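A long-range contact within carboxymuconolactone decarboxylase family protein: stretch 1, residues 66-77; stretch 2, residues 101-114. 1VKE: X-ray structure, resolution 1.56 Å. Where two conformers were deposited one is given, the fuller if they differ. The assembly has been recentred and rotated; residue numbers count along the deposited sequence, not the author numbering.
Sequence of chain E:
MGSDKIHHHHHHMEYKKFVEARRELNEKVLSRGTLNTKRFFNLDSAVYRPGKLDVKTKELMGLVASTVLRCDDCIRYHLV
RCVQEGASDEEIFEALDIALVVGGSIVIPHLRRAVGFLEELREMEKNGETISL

Stretch 1 66-77: STVLRCDDCIRY
Stretch 2 101-114: VVGGSIVIPHLRRA

A polar group buried between helices is tolerated when each of its donors and acceptors finds a partner, and the contact between residues 66-77 and 101-114 of this carboxymuconolactone decarboxylase family protein illustrates the principle. Each stretch is a helix, a break and a second helix. In the first, the helix through Val68 ends in a Schellman motif: Arg70 has positive phi (61/50), and Arg70 N and Cys71 N bond back to Thr67 O and Ser66 O, both at 3.0 Å. Cys71 occupies the N-cap position of helix 72-77, and Cys71 SG lies 2.2 Å from Cys74 SG in a disulfide. In the second, Gly104 (91/178) ends helix 101-103, residues 105-107 keep helical angles, and the chain runs into the helix containing 108-114. The later helices run in broadly the same direction, 37° apart, with axes 10.2 Å apart at closest approach. The register pairs Val68 with Gly103 (CA to CA 4.8 Å), Arg70 with His110 (6.4 Å) and Ile75 with Ala114 (6.8 Å).

At the close end, a CB on Gly103 would clash with Val107 CG1 of its own stretch (2.9 Å) and sit tightly against Val68 CG1 (3.4 Å) across the contact. Water 1 lies between the two helix ends, 2.7 Å from Val68 O and 3.0 Å from Gly103 O; it can donate to either, but with other acceptors nearby its two protons cannot serve them all.

The centre belongs to His110 (chi1 -60°, chi2 -84°). His110 ND1 donates to Asp72 OD1 at 2.6 Å and 162°, a short, nearly straight bond at the ring edge. Water 4 also donates to Asp72 OD1 (2.8 Å) and bridges to His110 O (2.8 Å). The other carboxylate oxygen, Asp72 OD2, forms a salt bridge with Arg113, receiving weak hydrogen bonds from Arg113 NE and Arg113 NH2, each 3.0 Å long and bent to 128°. The rotamers are m for Asp72 and m, t, m for the first three chi angles of Arg113.

Across the imidazole, His110 NE2 meets water 2 at 3.0 Å and water 3 at 2.8 Å. Water 2 accepts from Arg70 NH1 (3.1 Å) and donates to Ile106 O (2.8 Å), while water 3 accepts a weak bond from Arg70 NH1 (3.2 Å). Arg70 (m, t, m) thus joins the network through water, while Arg70 CB sits over the His110 ring face, 3.8 Å from the centroid, in a CH-pi contact. Ile106 CD1 covers one face of the Arg70 guanidinium.

Apolar packing completes the far end, where Ile75 (m, t) places Ile75 CG2 3.7 Å from Ala114 CB.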

# COMPACT_ATOMS: atom_id res chain seq x y z
N SER E 66 -2.28 -11.38 -2.88
CA SER E 66 -2.78 -11.13 -1.51
C SER E 66 -1.63 -10.98 -0.53
O SER E 66 -1.76 -10.26 0.44
CB SER E 66 -3.65 -12.32 -1.07
OG SER E 66 -4.80 -12.46 -1.91
N THR E 67 -0.52 -11.67 -0.76
CA THR E 67 0.64 -11.57 0.12
C THR E 67 1.41 -10.26 -0.07
O THR E 67 1.77 -9.60 0.90
CB THR E 67 1.56 -12.80 -0.08
OG1 THR E 67 0.82 -13.99 0.18
CG2 THR E 67 2.74 -12.77 0.90
N VAL E 68 1.70 -9.86 -1.32
CA VAL E 68 2.44 -8.64 -1.52
C VAL E 68 1.61 -7.41 -1.08
O VAL E 68 2.17 -6.34 -0.71
CB VAL E 68 2.96 -8.40 -2.98
CG1 VAL E 68 3.90 -9.49 -3.38
CG2 VAL E 68 1.84 -8.22 -3.95
N LEU E 69 0.27 -7.54 -1.15
CA LEU E 69 -0.63 -6.48 -0.67
C LEU E 69 -0.99 -6.61 0.84
O LEU E 69 -1.74 -5.77 1.37
CB LEU E 69 -1.90 -6.42 -1.51
CG LEU E 69 -1.72 -5.99 -2.97
CD1 LEU E 69 -2.99 -6.27 -3.75
CD2 LEU E 69 -1.31 -4.54 -3.11
N ARG E 70 -0.48 -7.65 1.48
CA ARG E 70 -0.54 -7.81 2.92
C ARG E 70 -1.97 -7.87 3.45
O ARG E 70 -2.32 -7.15 4.39
CB ARG E 70 0.27 -6.71 3.60
CG ARG E 70 1.72 -6.88 3.41
CD ARG E 70 2.54 -5.90 4.23
NE ARG E 70 2.52 -4.56 3.69
CZ ARG E 70 2.50 -3.41 4.42
NH1 ARG E 70 2.37 -3.38 5.75
NH2 ARG E 70 2.54 -2.30 3.77
N CYS E 71 -2.80 -8.72 2.84
CA CYS E 71 -4.18 -8.97 3.30
C CYS E 71 -4.31 -10.36 3.89
O CYS E 71 -4.38 -11.34 3.16
CB CYS E 71 -5.12 -8.86 2.10
SG CYS E 71 -6.89 -9.22 2.53
N ASP E 72 -4.34 -10.44 5.23
CA ASP E 72 -4.37 -11.74 5.87
C ASP E 72 -5.56 -12.60 5.54
O ASP E 72 -5.42 -13.80 5.32
CB ASP E 72 -4.23 -11.58 7.38
CG ASP E 72 -2.82 -11.18 7.78
OD1 ASP E 72 -1.85 -11.58 7.09
OD2 ASP E 72 -2.61 -10.43 8.71
N ASP E 73 -6.77 -12.04 5.55
CA ASP E 73 -7.94 -12.87 5.25
C ASP E 73 -7.90 -13.34 3.79
O ASP E 73 -8.37 -14.44 3.47
CB ASP E 73 -9.23 -12.08 5.43
CG ASP E 73 -9.73 -12.08 6.83
OD1 ASP E 73 -9.17 -12.77 7.71
OD2 ASP E 73 -10.69 -11.35 7.12
N CYS E 74 -7.35 -12.53 2.88
CA CYS E 74 -7.25 -12.91 1.48
C CYS E 74 -6.21 -14.04 1.32
O CYS E 74 -6.40 -15.02 0.57
CB CYS E 74 -6.78 -11.77 0.59
SG CYS E 74 -7.72 -10.23 0.79
N ILE E 75 -5.10 -13.90 2.05
CA ILE E 75 -4.07 -14.95 2.07
C ILE E 75 -4.67 -16.28 2.52
O ILE E 75 -4.47 -17.36 1.90
CB ILE E 75 -2.90 -14.56 3.03
CG1 ILE E 75 -2.13 -13.39 2.42
CG2 ILE E 75 -1.96 -15.79 3.26
CD1 ILE E 75 -1.13 -12.78 3.34
N ARG E 76 -5.41 -16.22 3.62
CA ARG E 76 -6.07 -17.43 4.16
C ARG E 76 -7.02 -18.10 3.14
O ARG E 76 -6.98 -19.31 2.94
CB ARG E 76 -6.83 -17.12 5.44
CG ARG E 76 -5.98 -16.91 6.65
CD ARG E 76 -6.82 -16.43 7.90
NE ARG E 76 -5.97 -15.86 8.94
CZ ARG E 76 -6.02 -14.58 9.40
NH1 ARG E 76 -6.87 -13.68 8.91
NH2 ARG E 76 -5.18 -14.21 10.37
N TYR E 77 -7.85 -17.29 2.49
CA TYR E 77 -8.79 -17.76 1.51
C TYR E 77 -8.04 -18.49 0.40
O TYR E 77 -8.34 -19.62 0.04
CB TYR E 77 -9.62 -16.59 0.87
CG TYR E 77 -10.47 -17.11 -0.25
CD1 TYR E 77 -11.71 -17.68 -0.01
CD2 TYR E 77 -10.06 -17.00 -1.58
CE1 TYR E 77 -12.47 -18.23 -1.06
CE2 TYR E 77 -10.82 -17.55 -2.62
CZ TYR E 77 -12.02 -18.14 -2.34
OH TYR E 77 -12.81 -18.66 -3.35
N VAL E 101 10.16 -11.50 -1.87
CA VAL E 101 11.21 -10.72 -2.51
C VAL E 101 10.64 -9.43 -3.10
O VAL E 101 11.23 -8.34 -2.91
CB VAL E 101 12.00 -11.57 -3.53
CG1 VAL E 101 12.93 -10.73 -4.32
CG2 VAL E 101 12.77 -12.66 -2.76
N VAL E 102 9.50 -9.54 -3.78
CA VAL E 102 8.90 -8.42 -4.48
C VAL E 102 8.34 -7.38 -3.50
O VAL E 102 8.50 -6.16 -3.68
CB VAL E 102 7.78 -8.89 -5.44
CG1 VAL E 102 6.98 -7.71 -6.02
CG2 VAL E 102 8.35 -9.75 -6.58
N GLY E 103 7.69 -7.88 -2.46
CA GLY E 103 6.98 -7.05 -1.51
C GLY E 103 7.77 -6.58 -0.32
O GLY E 103 7.33 -5.65 0.36
N GLY E 104 8.93 -7.19 -0.07
CA GLY E 104 9.86 -6.74 0.96
C GLY E 104 9.67 -7.36 2.33
O GLY E 104 8.72 -8.10 2.57
N SER E 105 10.54 -7.00 3.27
CA SER E 105 10.45 -7.55 4.62
C SER E 105 9.21 -7.15 5.41
O SER E 105 8.86 -7.84 6.36
CB SER E 105 11.72 -7.21 5.43
OG SER E 105 11.75 -5.86 5.78
N ILE E 106 8.50 -6.08 5.00
CA ILE E 106 7.19 -5.80 5.63
C ILE E 106 6.21 -6.92 5.38
O ILE E 106 5.19 -7.01 6.05
CB ILE E 106 6.54 -4.41 5.20
CG1 ILE E 106 6.95 -4.05 3.83
CG2 ILE E 106 6.94 -3.23 6.10
CD1 ILE E 106 6.35 -4.78 2.98
N VAL E 107 6.50 -7.85 4.44
CA VAL E 107 5.65 -9.03 4.23
C VAL E 107 5.86 -10.11 5.26
O VAL E 107 5.01 -10.99 5.42
CB VAL E 107 5.60 -9.57 2.77
CG1 VAL E 107 5.42 -8.42 1.78
CG2 VAL E 107 6.75 -10.37 2.47
N ILE E 108 6.99 -10.08 5.94
CA ILE E 108 7.36 -11.17 6.83
C ILE E 108 6.28 -11.57 7.85
O ILE E 108 5.99 -12.78 7.96
CB ILE E 108 8.76 -10.96 7.48
CG1 ILE E 108 9.84 -11.13 6.40
CG2 ILE E 108 8.99 -12.00 8.57
CD1 ILE E 108 11.25 -10.91 6.85
N PRO E 109 5.66 -10.63 8.57
CA PRO E 109 4.64 -11.00 9.55
C PRO E 109 3.48 -11.76 8.87
O PRO E 109 2.92 -12.69 9.45
CB PRO E 109 4.19 -9.64 10.10
CG PRO E 109 5.46 -8.85 10.03
CD PRO E 109 5.96 -9.18 8.65
N HIS E 110 3.15 -11.39 7.65
CA HIS E 110 2.10 -12.06 6.92
C HIS E 110 2.50 -13.43 6.44
O HIS E 110 1.70 -14.35 6.45
CB HIS E 110 1.65 -11.20 5.74
CG HIS E 110 1.13 -9.89 6.20
ND1 HIS E 110 -0.16 -9.71 6.62
CD2 HIS E 110 1.77 -8.72 6.43
CE1 HIS E 110 -0.32 -8.46 7.02
NE2 HIS E 110 0.85 -7.85 6.96
N LEU E 111 3.76 -13.58 6.04
CA LEU E 111 4.29 -14.89 5.63
C LEU E 111 4.29 -15.84 6.82
O LEU E 111 3.94 -17.03 6.70
CB LEU E 111 5.68 -14.71 5.05
CG LEU E 111 6.47 -15.98 4.78
CD1 LEU E 111 5.84 -16.73 3.63
CD2 LEU E 111 7.92 -15.64 4.49
N ARG E 112 4.64 -15.34 7.99
CA ARG E 112 4.58 -16.13 9.22
C ARG E 112 3.17 -16.64 9.49
O ARG E 112 2.97 -17.84 9.78
CB ARG E 112 5.05 -15.29 10.41
CG ARG E 112 4.72 -15.86 11.78
CD ARG E 112 5.13 -14.93 12.93
NE ARG E 112 3.98 -14.34 13.63
CZ ARG E 112 3.24 -13.30 13.22
NH1 ARG E 112 3.48 -12.68 12.07
NH2 ARG E 112 2.23 -12.88 13.98
N ARG E 113 2.20 -15.76 9.38
CA ARG E 113 0.82 -16.15 9.59
C ARG E 113 0.39 -17.15 8.53
O ARG E 113 -0.35 -18.09 8.82
CB ARG E 113 -0.09 -14.91 9.62
CG ARG E 113 0.11 -14.15 10.89
CD ARG E 113 -0.97 -13.22 11.19
NE ARG E 113 -0.79 -12.03 10.41
CZ ARG E 113 -0.08 -10.97 10.81
NH1 ARG E 113 0.57 -10.95 11.96
NH2 ARG E 113 -0.01 -9.91 10.02
N ALA E 114 0.83 -16.95 7.30
CA ALA E 114 0.48 -17.84 6.20
C ALA E 114 0.99 -19.26 6.46
O ALA E 114 0.26 -20.22 6.23
CB ALA E 114 1.02 -17.32 4.88
O HOH W 1 4.37 -5.14 0.36
O HOH W 2 3.08 -5.86 7.39
O HOH W 3 0.59 -5.17 7.64
O HOH W 4 -1.11 -14.19 6.46